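Long-range contacts in conserved hypothetical protein VT76 (Thermotoga maritima, PDB 1RCU), which is of unknown function but belongs to the SLOG superfamily of Rossmann-like proteins, so it may bind a nucleotide or a related ligand: residues V27-S32 with D120-I125; V61-R66 with A93-L98; G86-E91 with S99-T104; K143-L148 with V174-A179. All blocks are in the same frame, centred on the assembly; numbering follows the deposited sequence.

Contact 1. Residues V27-S32 with D120-I125; sequences VVVGYS and DVVVSI
The switch point of a Rossmann-like parallel sheet is where V27-G30, on the first strand of the chain, pairs with V121-I125, on the fifth, and strand order turns from one direction to the other. Four backbone bonds make the ladder regular. V27 N reaches V121 O at 2.9 Å and V123 N returns to V27 O at 2.8 Å; V29 N then meets V123 O, and I125 N meets V29 O. The segment axes run at 24° to each other, the usual gentle twist.

Side chains fall on two faces. V28 and V123 run alongside each other on one of them, with V28 CG1 4.2 Å from V123 CB. On the other face a chi1 of -58° sets V29 CG1 anti to the carbonyl carbon and leaves CG2 between N and C, where V29 CG2 touches V122 CG1 at 4.2 Å and stands 4.0 Å from S124 OG. That buried hydroxyl is satisfied by T155. All touching residues are buried, as suits the centre of a doubly wound sheet. Helix 44-56 covers V28, V123 and I125 through L50, helix 129-140 packs on V29 and S124 through T131, and strands 60-63 and 145-148 continue the sheet beyond the pair.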
loop_
_atom_site.group_PDB
_atom_site.type_symbol
_atom_site.label_atom_id
_atom_site.label_comp_id
_atom_site.label_asym_id
_atom_site.label_seq_id
_atom_site.Cartn_x
_atom_site.Cartn_y
_atom_site.Cartn_z
ATOM N N VAL A 27 -19.662 4.310 5.865
ATOM C CA VAL A 27 -18.894 3.089 5.956
ATOM C C VAL A 27 -19.349 2.373 7.231
ATOM O O VAL A 27 -19.471 3.004 8.282
ATOM C CB VAL A 27 -17.372 3.430 6.035
ATOM C CG1 VAL A 27 -16.596 2.275 6.630
ATOM C CG2 VAL A 27 -16.831 3.779 4.639
ATOM N N VAL A 28 -19.651 1.079 7.131
ATOM C CA VAL A 28 -20.051 0.323 8.310
ATOM C C VAL A 28 -19.033 -0.788 8.515
ATOM O O VAL A 28 -18.641 -1.477 7.569
ATOM C CB VAL A 28 -21.507 -0.276 8.203
ATOM C CG1 VAL A 28 -22.492 0.808 7.769
ATOM C CG2 VAL A 28 -21.538 -1.440 7.245
ATOM N N VAL A 29 -18.585 -0.931 9.758
ATOM C CA VAL A 29 -17.604 -1.941 10.126
ATOM C C VAL A 29 -18.143 -2.785 11.285
ATOM O O VAL A 29 -18.998 -2.338 12.045
ATOM C CB VAL A 29 -16.258 -1.275 10.540
ATOM C CG1 VAL A 29 -15.727 -0.424 9.399
ATOM C CG2 VAL A 29 -16.453 -0.428 11.768
ATOM N N GLY A 30 -17.634 -4.003 11.417
ATOM C CA GLY A 30 -18.079 -4.883 12.485
ATOM C C GLY A 30 -17.511 -6.284 12.385
ATOM O O GLY A 30 -16.662 -6.546 11.547
ATOM N N TYR A 31 -17.985 -7.187 13.239
ATOM C CA TYR A 31 -17.513 -8.575 13.261
ATOM C C TYR A 31 -17.489 -9.221 11.898
ATOM O O TYR A 31 -18.311 -8.899 11.039
ATOM C CB TYR A 31 -18.424 -9.459 14.108
ATOM C CG TYR A 31 -18.478 -9.206 15.588
ATOM C CD1 TYR A 31 -17.377 -9.466 16.423
ATOM C CD2 TYR A 31 -19.682 -8.839 16.177
ATOM C CE1 TYR A 31 -17.499 -9.368 17.820
ATOM C CE2 TYR A 31 -19.817 -8.747 17.556
ATOM C CZ TYR A 31 -18.735 -9.008 18.369
ATOM O OH TYR A 31 -18.923 -8.888 19.726
ATOM N N SER A 32 -16.549 -10.136 11.703
ATOM C CA SER A 32 -16.504 -10.909 10.470
ATOM C C SER A 32 -16.836 -12.308 10.984
ATOM O O SER A 32 -17.187 -12.459 12.147
ATOM C CB SER A 32 -15.120 -10.873 9.811
ATOM O OG SER A 32 -14.101 -11.368 10.675
ATOM N N ASP A 120 -17.903 9.420 4.910
ATOM C CA ASP A 120 -18.264 10.752 5.367
ATOM C C ASP A 120 -18.575 10.518 6.835
ATOM O O ASP A 120 -18.559 11.445 7.653
ATOM C CB ASP A 120 -19.516 11.270 4.679
ATOM C CG ASP A 120 -19.272 11.622 3.226
ATOM O OD1 ASP A 120 -18.258 12.303 2.954
ATOM O OD2 ASP A 120 -20.087 11.235 2.359
ATOM N N VAL A 121 -18.876 9.260 7.148
ATOM C CA VAL A 121 -19.188 8.849 8.503
ATOM C C VAL A 121 -19.082 7.333 8.630
ATOM O O VAL A 121 -19.379 6.602 7.685
ATOM C CB VAL A 121 -20.612 9.305 8.925
ATOM C CG1 VAL A 121 -21.658 8.601 8.101
ATOM C CG2 VAL A 121 -20.819 9.031 10.410
ATOM N N VAL A 122 -18.627 6.876 9.794
ATOM C CA VAL A 122 -18.465 5.449 10.061
ATOM C C VAL A 122 -19.403 4.958 11.170
ATOM O O VAL A 122 -19.515 5.593 12.223
ATOM C CB VAL A 122 -17.017 5.134 10.504
ATOM C CG1 VAL A 122 -16.870 3.645 10.832
ATOM C CG2 VAL A 122 -16.052 5.553 9.411
ATOM N N VAL A 123 -20.086 3.842 10.921
ATOM C CA VAL A 123 -20.995 3.241 11.892
ATOM C C VAL A 123 -20.376 1.902 12.263
ATOM O O VAL A 123 -20.024 1.111 11.395
ATOM C CB VAL A 123 -22.386 3.015 11.285
ATOM C CG1 VAL A 123 -23.315 2.379 12.322
ATOM C CG2 VAL A 123 -22.951 4.337 10.816
ATOM N N SER A 124 -20.270 1.654 13.560
ATOM C CA SER A 124 -19.633 0.460 14.098
ATOM C C SER A 124 -20.584 -0.499 14.816
ATOM O O SER A 124 -21.426 -0.070 15.595
ATOM C CB SER A 124 -18.549 0.939 15.065
ATOM O OG SER A 124 -17.757 -0.131 15.515
ATOM N N ILE A 125 -20.432 -1.795 14.564
ATOM C CA ILE A 125 -21.264 -2.827 15.198
ATOM C C ILE A 125 -20.389 -3.998 15.662
ATOM O O ILE A 125 -19.716 -4.646 14.846
ATOM C CB ILE A 125 -22.333 -3.386 14.222
ATOM C CG1 ILE A 125 -23.328 -2.290 13.855
ATOM C CG2 ILE A 125 -23.066 -4.555 14.864
ATOM C CD1 ILE A 125 -24.310 -2.725 12.797
#

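Contact 2. Residues V61-R66 with A93-L98; sequences VFNGGR and AGNPYL
The amide of N95 meets the carbonyls of G65 and R66 in two different ways. R66 O lies almost in the amide plane, only 6° out of it, and takes a bond from N95 ND2 at 3.0 Å with an N-H...O angle of 157°. G65 O instead is raised well out of the amide plane, beyond the rim on the ND2 side, 3.3 Å from N95 ND2, and L98 CD2 lies to that same side, also off the rim, at 3.8 Å from N95 ND2. The opposite end of the amide is used locally: N95 OD1 accepts from Y97 N at 2.9 Å, an Asx turn that limits the rotation of the group. With CG lodged between its backbone N and carbonyl carbon (chi1 67°), N95 brings ND2 to the carbonyls of G65 and R66.

A second amide shapes the facing loop. N63 OD1 accepts from G65 N at 2.8 Å on an in-plane lone pair, another Asx turn, while N63 ND2 is held by S74. L98 CD2 meets N63 OD1 at 3.9 Å, a methyl lying across the amide oxygen that closes the turn. The backbone completes the grip: N95 N donates to G65 O at 2.8 Å, and G94 CA comes up to the same oxygen. G65 has a positive phi, a conformation favourable to glycine. Such a glycine-rich turn after a strand is consistent with the putative ligand-binding loops of SLOG relatives. R66 NE forms a salt bridge with E92 OE1. Helix 68-79 flanks N95 through E71 and S74, while strands 25-30 and 84-88 border strand 60-63.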
loop_
_atom_site.group_PDB
_atom_site.type_symbol
_atom_site.label_atom_id
_atom_site.label_comp_id
_atom_site.label_asym_id
_atom_site.label_seq_id
_atom_site.Cartn_x
_atom_site.Cartn_y
_atom_site.Cartn_z
ATOM N N VAL A 61 -23.570 2.827 0.658
ATOM C CA VAL A 61 -22.890 2.054 1.693
ATOM C C VAL A 61 -21.609 1.317 1.288
ATOM O O VAL A 61 -21.541 0.670 0.245
ATOM C CB VAL A 61 -23.881 1.052 2.356
ATOM C CG1 VAL A 61 -23.214 0.338 3.536
ATOM C CG2 VAL A 61 -25.133 1.804 2.846
ATOM N N PHE A 62 -20.587 1.449 2.130
ATOM C CA PHE A 62 -19.287 0.791 1.932
ATOM C C PHE A 62 -18.955 -0.067 3.147
ATOM O O PHE A 62 -19.258 0.314 4.278
ATOM C CB PHE A 62 -18.146 1.808 1.818
ATOM C CG PHE A 62 -18.052 2.480 0.501
ATOM C CD1 PHE A 62 -19.004 3.412 0.118
ATOM C CD2 PHE A 62 -17.007 2.181 -0.366
ATOM C CE1 PHE A 62 -18.917 4.050 -1.112
ATOM C CE2 PHE A 62 -16.900 2.813 -1.614
ATOM C CZ PHE A 62 -17.859 3.749 -1.989
ATOM N N ASN A 63 -18.311 -1.205 2.905
ATOM C CA ASN A 63 -17.885 -2.089 3.976
ATOM C C ASN A 63 -16.739 -2.988 3.516
ATOM O O ASN A 63 -16.425 -3.043 2.326
ATOM C CB ASN A 63 -19.068 -2.928 4.497
ATOM C CG ASN A 63 -19.682 -3.813 3.437
ATOM O OD1 ASN A 63 -18.994 -4.602 2.792
ATOM N ND2 ASN A 63 -20.986 -3.696 3.262
ATOM N N GLY A 64 -16.126 -3.685 4.470
ATOM C CA GLY A 64 -15.008 -4.574 4.191
ATOM C C GLY A 64 -15.288 -5.773 3.302
ATOM O O GLY A 64 -14.413 -6.617 3.132
ATOM N N GLY A 65 -16.511 -5.859 2.778
ATOM C CA GLY A 65 -16.900 -6.919 1.855
ATOM C C GLY A 65 -16.967 -8.388 2.244
ATOM O O GLY A 65 -17.439 -9.197 1.440
ATOM N N ARG A 66 -16.516 -8.757 3.438
ATOM C CA ARG A 66 -16.535 -10.162 3.838
ATOM C C ARG A 66 -17.899 -10.620 4.360
ATOM O O ARG A 66 -18.947 -10.151 3.919
ATOM C CB ARG A 66 -15.482 -10.406 4.921
ATOM C CG ARG A 66 -14.117 -9.803 4.652
ATOM C CD ARG A 66 -13.175 -10.760 3.917
ATOM N NE ARG A 66 -13.110 -12.113 4.493
ATOM C CZ ARG A 66 -12.856 -12.409 5.767
ATOM N NH1 ARG A 66 -12.637 -11.450 6.654
ATOM N NH2 ARG A 66 -12.813 -13.679 6.150
ATOM N N ALA A 93 -13.265 -12.712 -2.600
ATOM C CA ALA A 93 -14.502 -12.846 -3.358
ATOM C C ALA A 93 -15.599 -11.874 -2.946
ATOM O O ALA A 93 -16.273 -11.281 -3.792
ATOM C CB ALA A 93 -15.005 -14.277 -3.234
ATOM N N GLY A 94 -15.783 -11.734 -1.638
ATOM C CA GLY A 94 -16.805 -10.845 -1.122
ATOM C C GLY A 94 -18.124 -11.560 -0.892
ATOM O O GLY A 94 -18.392 -12.599 -1.490
ATOM N N ASN A 95 -18.957 -11.002 -0.024
ATOM C CA ASN A 95 -20.242 -11.612 0.255
ATOM C C ASN A 95 -21.110 -11.459 -0.998
ATOM O O ASN A 95 -20.877 -10.567 -1.813
ATOM C CB ASN A 95 -20.874 -10.962 1.499
ATOM C CG ASN A 95 -21.269 -9.510 1.281
ATOM O OD1 ASN A 95 -22.143 -9.210 0.465
ATOM N ND2 ASN A 95 -20.628 -8.602 2.013
ATOM N N PRO A 96 -22.112 -12.338 -1.175
ATOM C CA PRO A 96 -22.992 -12.287 -2.347
ATOM C C PRO A 96 -24.050 -11.185 -2.446
ATOM O O PRO A 96 -24.988 -11.301 -3.240
ATOM C CB PRO A 96 -23.619 -13.676 -2.357
ATOM C CG PRO A 96 -23.776 -13.954 -0.904
ATOM C CD PRO A 96 -22.426 -13.515 -0.346
ATOM N N TYR A 97 -23.910 -10.111 -1.677
ATOM C CA TYR A 97 -24.895 -9.039 -1.758
ATOM C C TYR A 97 -24.266 -7.742 -2.218
ATOM O O TYR A 97 -24.943 -6.725 -2.311
ATOM C CB TYR A 97 -25.547 -8.823 -0.405
ATOM C CG TYR A 97 -26.263 -10.034 0.132
ATOM C CD1 TYR A 97 -27.522 -10.414 -0.365
ATOM C CD2 TYR A 97 -25.683 -10.811 1.145
ATOM C CE1 TYR A 97 -28.177 -11.528 0.140
ATOM C CE2 TYR A 97 -26.330 -11.931 1.644
ATOM C CZ TYR A 97 -27.571 -12.281 1.143
ATOM O OH TYR A 97 -28.193 -13.394 1.645
ATOM N N LEU A 98 -22.975 -7.786 -2.531
ATOM C CA LEU A 98 -22.274 -6.595 -2.958
ATOM C C LEU A 98 -22.725 -6.105 -4.335
ATOM O O LEU A 98 -22.789 -6.880 -5.292
ATOM C CB LEU A 98 -20.763 -6.850 -2.948
ATOM C CG LEU A 98 -20.112 -7.139 -1.597
ATOM C CD1 LEU A 98 -18.637 -7.436 -1.818
ATOM C CD2 LEU A 98 -20.295 -5.955 -0.659
#

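Contact 3. Residues G86-E91 with S99-T104; sequences GILPDE and SVAVKT
Between G86-L88 and V100-V102 the packing is close and regular, whereas D90 and E91 meet K103 more loosely at the exposed end. In the close part, two parallel strands exchange G86 N to V100 O at 2.9 Å, V102 N to G86 O at 2.7 Å and L88 N to V102 O at 2.7 Å, the last nearly straight at 172°. Just past the ladder, T104 OG1 sits between its own N and carbonyl carbon (chi1 66°) and donates to L88 O at 2.8 Å, approaching at a tilt to the carbonyl plane; the same hydroxyl is also hydrogen-bonded to L106 N. The T104 and I87 side chains cross at about a right angle, their CG2 methyls 3.8 Å apart, and on the other face L88 CD1 touches A101 CB at 3.9 Å.

The looser side has T104 N bound to D90 O at 3.3 Å and the aliphatic chain of K103 passing E91, with K103 CD 4.0 Å from E91 CA; E91 is poorly ordered. Although 100-103 is the outermost strand within the chain, N118 and K25 of the third subunit bond to K103 N and A101 O. Helix 108-116 covers I87 with V114 and L115, while strand 60-63 borders 84-88 on its inner side.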
loop_
_atom_site.group_PDB
_atom_site.type_symbol
_atom_site.label_atom_id
_atom_site.label_comp_id
_atom_site.label_asym_id
_atom_site.label_seq_id
_atom_site.Cartn_x
_atom_site.Cartn_y
_atom_site.Cartn_z
ATOM N N GLY A 86 -18.230 -3.126 -1.739
ATOM C CA GLY A 86 -17.273 -3.800 -0.885
ATOM C C GLY A 86 -15.825 -3.575 -1.277
ATOM O O GLY A 86 -15.472 -3.623 -2.455
ATOM N N ILE A 87 -14.990 -3.311 -0.279
ATOM C CA ILE A 87 -13.556 -3.099 -0.486
ATOM C C ILE A 87 -12.949 -4.368 0.096
ATOM O O ILE A 87 -12.956 -4.569 1.306
ATOM C CB ILE A 87 -13.042 -1.880 0.313
ATOM C CG1 ILE A 87 -13.868 -0.637 -0.028
ATOM C CG2 ILE A 87 -11.586 -1.616 -0.001
ATOM C CD1 ILE A 87 -13.611 -0.065 -1.384
ATOM N N LEU A 88 -12.428 -5.215 -0.779
ATOM C CA LEU A 88 -11.876 -6.495 -0.370
ATOM C C LEU A 88 -10.385 -6.589 -0.162
ATOM O O LEU A 88 -9.590 -6.022 -0.917
ATOM C CB LEU A 88 -12.260 -7.565 -1.390
ATOM C CG LEU A 88 -13.740 -7.908 -1.501
ATOM C CD1 LEU A 88 -14.032 -8.454 -2.889
ATOM C CD2 LEU A 88 -14.110 -8.922 -0.416
ATOM N N PRO A 89 -9.988 -7.302 0.904
ATOM C CA PRO A 89 -8.570 -7.488 1.195
ATOM C C PRO A 89 -8.118 -8.497 0.149
ATOM O O PRO A 89 -8.889 -9.381 -0.222
ATOM C CB PRO A 89 -8.582 -8.055 2.614
ATOM C CG PRO A 89 -9.866 -8.768 2.692
ATOM C CD PRO A 89 -10.818 -7.837 1.999
ATOM N N ASP A 90 -6.893 -8.339 -0.338
ATOM C CA ASP A 90 -6.350 -9.232 -1.353
ATOM C C ASP A 90 -7.280 -9.331 -2.550
ATOM O O ASP A 90 -7.958 -8.365 -2.902
ATOM C CB ASP A 90 -6.127 -10.638 -0.788
ATOM C CG ASP A 90 -4.651 -10.992 -0.669
ATOM O OD1 ASP A 90 -4.007 -10.586 0.331
ATOM O OD2 ASP A 90 -4.129 -11.666 -1.585
ATOM N N GLU A 91 -7.311 -10.510 -3.164
ATOM C CA GLU A 91 -8.162 -10.750 -4.319
ATOM C C GLU A 91 -9.353 -11.594 -3.885
ATOM O O GLU A 91 -9.784 -12.505 -4.594
ATOM C CB GLU A 91 -7.366 -11.453 -5.420
ATOM C CG GLU A 91 -6.243 -10.579 -5.969
ATOM C CD GLU A 91 -5.554 -11.169 -7.183
ATOM O OE1 GLU A 91 -4.880 -12.209 -7.038
ATOM O OE2 GLU A 91 -5.688 -10.591 -8.284
ATOM N N SER A 99 -23.054 -4.819 -4.432
ATOM C CA SER A 99 -23.470 -4.250 -5.706
ATOM C C SER A 99 -22.229 -4.230 -6.578
ATOM O O SER A 99 -22.291 -4.501 -7.765
ATOM C CB SER A 99 -23.984 -2.822 -5.527
ATOM O OG SER A 99 -25.121 -2.787 -4.686
ATOM N N VAL A 100 -21.103 -3.904 -5.964
ATOM C CA VAL A 100 -19.815 -3.849 -6.632
ATOM C C VAL A 100 -18.809 -4.393 -5.624
ATOM O O VAL A 100 -18.877 -4.037 -4.452
ATOM C CB VAL A 100 -19.403 -2.390 -6.951
ATOM C CG1 VAL A 100 -17.965 -2.338 -7.467
ATOM C CG2 VAL A 100 -20.372 -1.791 -7.952
ATOM N N ALA A 101 -17.901 -5.254 -6.077
ATOM C CA ALA A 101 -16.851 -5.819 -5.234
ATOM C C ALA A 101 -15.527 -5.253 -5.756
ATOM O O ALA A 101 -15.176 -5.436 -6.929
ATOM C CB ALA A 101 -16.843 -7.351 -5.333
ATOM N N VAL A 102 -14.787 -4.571 -4.888
ATOM C CA VAL A 102 -13.513 -3.978 -5.298
ATOM C C VAL A 102 -12.336 -4.688 -4.661
ATOM O O VAL A 102 -12.148 -4.619 -3.447
ATOM C CB VAL A 102 -13.424 -2.469 -4.910
ATOM C CG1 VAL A 102 -12.027 -1.941 -5.178
ATOM C CG2 VAL A 102 -14.453 -1.673 -5.685
ATOM N N LYS A 103 -11.539 -5.362 -5.483
ATOM C CA LYS A 103 -10.353 -6.061 -4.992
ATOM C C LYS A 103 -9.236 -5.042 -4.827
ATOM O O LYS A 103 -9.212 -4.038 -5.533
ATOM C CB LYS A 103 -9.946 -7.143 -5.986
ATOM C CG LYS A 103 -11.080 -8.128 -6.287
ATOM C CD LYS A 103 -10.600 -9.300 -7.139
ATOM C CE LYS A 103 -11.732 -10.275 -7.470
ATOM N NZ LYS A 103 -12.732 -9.659 -8.394
ATOM N N THR A 104 -8.326 -5.280 -3.888
ATOM C CA THR A 104 -7.241 -4.336 -3.651
ATOM C C THR A 104 -5.860 -4.957 -3.647
ATOM O O THR A 104 -4.882 -4.280 -3.963
ATOM C CB THR A 104 -7.384 -3.625 -2.297
ATOM O OG1 THR A 104 -7.233 -4.589 -1.249
ATOM C CG2 THR A 104 -8.739 -2.934 -2.183
#

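Contact 4. Residues K143-L148 with V174-A179; sequences KPVILL and VEIHQA
H177 lies against V145 and I146 where strands 145-148 and 176-179 end the sheet within this chain, in a beta-alpha-beta unit. From its CB outward, H177 first meets V145 O at 3.5 Å and I146 CG1 at 4.0 Å. H177 CG then passes the same oxygen, and ND1 turns its N-H to V145 O at 3.5 Å, a weak bond at the ring edge. Near the tip, H177 CE1 comes within 4.3 Å of P144 CB. The carboxyl carbon of E175 lies over one ring face, offset toward the rim. The first torsion, chi1 -56°, lays the ring back along the strand toward P144.

V145 O also accepts from H177 N at 2.6 Å, so one residue gives it both donors. L147 N to H177 O at 2.8 Å and A179 N to L147 O continue the ladder. On the other face, which helix 129-140 partly covers, I176 straddles two neighbours: CD1 reaches V145 CB at 3.7 Å and CG2 reaches L147 CG at 3.7 Å. Both faces are thus largely apolar, one with V145, L147 and I176, the other with I146 and A179 beside H177 under helix 182-190; the imidazole adds only a weak bond, so strand alignment rests on the backbone.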
loop_
_atom_site.group_PDB
_atom_site.type_symbol
_atom_site.label_atom_id
_atom_site.label_comp_id
_atom_site.label_asym_id
_atom_site.label_seq_id
_atom_site.Cartn_x
_atom_site.Cartn_y
_atom_site.Cartn_z
ATOM N N LYS A 143 -12.862 11.303 10.452
ATOM C CA LYS A 143 -14.162 10.783 10.059
ATOM C C LYS A 143 -15.016 10.559 11.284
ATOM O O LYS A 143 -14.621 9.842 12.197
ATOM C CB LYS A 143 -14.002 9.444 9.338
ATOM C CG LYS A 143 -12.988 9.465 8.208
ATOM C CD LYS A 143 -13.459 10.370 7.095
ATOM C CE LYS A 143 -12.671 10.133 5.821
ATOM N NZ LYS A 143 -13.208 10.979 4.728
ATOM N N PRO A 144 -16.192 11.190 11.340
ATOM C CA PRO A 144 -17.038 10.976 12.512
ATOM C C PRO A 144 -17.449 9.517 12.568
ATOM O O PRO A 144 -17.750 8.893 11.547
ATOM C CB PRO A 144 -18.218 11.915 12.273
ATOM C CG PRO A 144 -18.249 12.037 10.774
ATOM C CD PRO A 144 -16.794 12.164 10.422
ATOM N N VAL A 145 -17.445 8.990 13.782
ATOM C CA VAL A 145 -17.792 7.613 14.052
ATOM C C VAL A 145 -19.033 7.575 14.937
ATOM O O VAL A 145 -19.177 8.368 15.881
ATOM C CB VAL A 145 -16.637 6.871 14.818
ATOM C CG1 VAL A 145 -17.082 5.457 15.188
ATOM C CG2 VAL A 145 -15.361 6.830 13.965
ATOM N N ILE A 146 -19.936 6.658 14.614
ATOM C CA ILE A 146 -21.126 6.466 15.410
ATOM C C ILE A 146 -21.079 5.021 15.890
ATOM O O ILE A 146 -21.129 4.094 15.085
ATOM C CB ILE A 146 -22.405 6.692 14.598
ATOM C CG1 ILE A 146 -22.426 8.134 14.079
ATOM C CG2 ILE A 146 -23.646 6.384 15.478
ATOM C CD1 ILE A 146 -23.531 8.407 13.081
ATOM N N LEU A 147 -20.950 4.835 17.200
ATOM C CA LEU A 147 -20.893 3.493 17.773
ATOM C C LEU A 147 -22.326 3.074 18.024
ATOM O O LEU A 147 -23.105 3.829 18.624
ATOM C CB LEU A 147 -20.133 3.491 19.118
ATOM C CG LEU A 147 -18.745 4.145 19.255
ATOM C CD1 LEU A 147 -18.267 4.091 20.708
ATOM C CD2 LEU A 147 -17.733 3.439 18.352
ATOM N N LEU A 148 -22.694 1.891 17.549
ATOM C CA LEU A 148 -24.047 1.402 17.774
ATOM C C LEU A 148 -23.909 0.532 19.021
ATOM O O LEU A 148 -23.556 -0.640 18.941
ATOM C CB LEU A 148 -24.523 0.586 16.567
ATOM C CG LEU A 148 -26.031 0.339 16.486
ATOM C CD1 LEU A 148 -26.819 1.657 16.596
ATOM C CD2 LEU A 148 -26.339 -0.348 15.179
ATOM N N VAL A 174 -11.881 14.325 16.017
ATOM C CA VAL A 174 -13.300 14.347 15.663
ATOM C C VAL A 174 -14.098 13.599 16.729
ATOM O O VAL A 174 -13.563 12.736 17.421
ATOM C CB VAL A 174 -13.551 13.730 14.258
ATOM C CG1 VAL A 174 -13.071 12.288 14.219
ATOM C CG2 VAL A 174 -15.026 13.812 13.901
ATOM N N GLU A 175 -15.374 13.937 16.881
ATOM C CA GLU A 175 -16.188 13.318 17.922
ATOM C C GLU A 175 -16.642 11.886 17.635
ATOM O O GLU A 175 -17.012 11.540 16.512
ATOM C CB GLU A 175 -17.423 14.180 18.213
ATOM C CG GLU A 175 -18.219 13.686 19.420
ATOM C CD GLU A 175 -19.535 14.428 19.651
ATOM O OE1 GLU A 175 -19.632 15.610 19.271
ATOM O OE2 GLU A 175 -20.468 13.831 20.237
ATOM N N ILE A 176 -16.604 11.052 18.663
ATOM C CA ILE A 176 -17.063 9.684 18.527
ATOM C C ILE A 176 -18.478 9.659 19.086
ATOM O O ILE A 176 -18.674 9.716 20.296
ATOM C CB ILE A 176 -16.216 8.715 19.351
ATOM C CG1 ILE A 176 -14.749 8.789 18.924
ATOM C CG2 ILE A 176 -16.758 7.304 19.190
ATOM C CD1 ILE A 176 -14.499 8.410 17.480
ATOM N N HIS A 177 -19.470 9.590 18.209
ATOM C CA HIS A 177 -20.853 9.555 18.664
ATOM C C HIS A 177 -21.273 8.155 19.128
ATOM O O HIS A 177 -20.672 7.134 18.755
ATOM C CB HIS A 177 -21.785 10.024 17.540
ATOM C CG HIS A 177 -21.456 11.387 17.016
ATOM N ND1 HIS A 177 -20.378 11.629 16.194
ATOM C CD2 HIS A 177 -22.047 12.587 17.227
ATOM C CE1 HIS A 177 -20.318 12.921 15.921
ATOM N NE2 HIS A 177 -21.321 13.522 16.536
ATOM N N GLN A 178 -22.321 8.122 19.943
ATOM C CA GLN A 178 -22.886 6.884 20.469
ATOM C C GLN A 178 -24.395 6.894 20.213
ATOM O O GLN A 178 -25.055 7.929 20.350
ATOM C CB GLN A 178 -22.639 6.776 21.976
ATOM C CG GLN A 178 -21.191 6.592 22.328
ATOM C CD GLN A 178 -20.967 6.405 23.818
ATOM O OE1 GLN A 178 -21.458 5.442 24.420
ATOM N NE2 GLN A 178 -20.204 7.309 24.419
ATOM N N ALA A 179 -24.932 5.741 19.829
ATOM C CA ALA A 179 -26.360 5.574 19.574
ATOM C C ALA A 179 -26.752 4.190 20.066
ATOM O O ALA A 179 -25.968 3.253 19.974
ATOM C CB ALA A 179 -26.651 5.709 18.066
#

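Overall arrangement
The four contacts sample one seven-stranded parallel sheet from centre to both ends. Contact 1 is its wholly buried core, mostly valine, and touches contact 2 through strands 25-30 and 60-63 and contact 4 through 121-125 and 145-148. Contacts 3 and 4 are also strand pairs but lie on opposite sides of the chain's centre, their own centres about 25 Å apart; both add polar side chains to the ladder, and contact 3 meets another subunit. Contact 2, only partly buried, differs in kind: a strand end and its following turn against a loop, held by asparagine amides and glycine backbone. Its loop, 93-98, links the strands of contact 3, so the two interlock along the sequence.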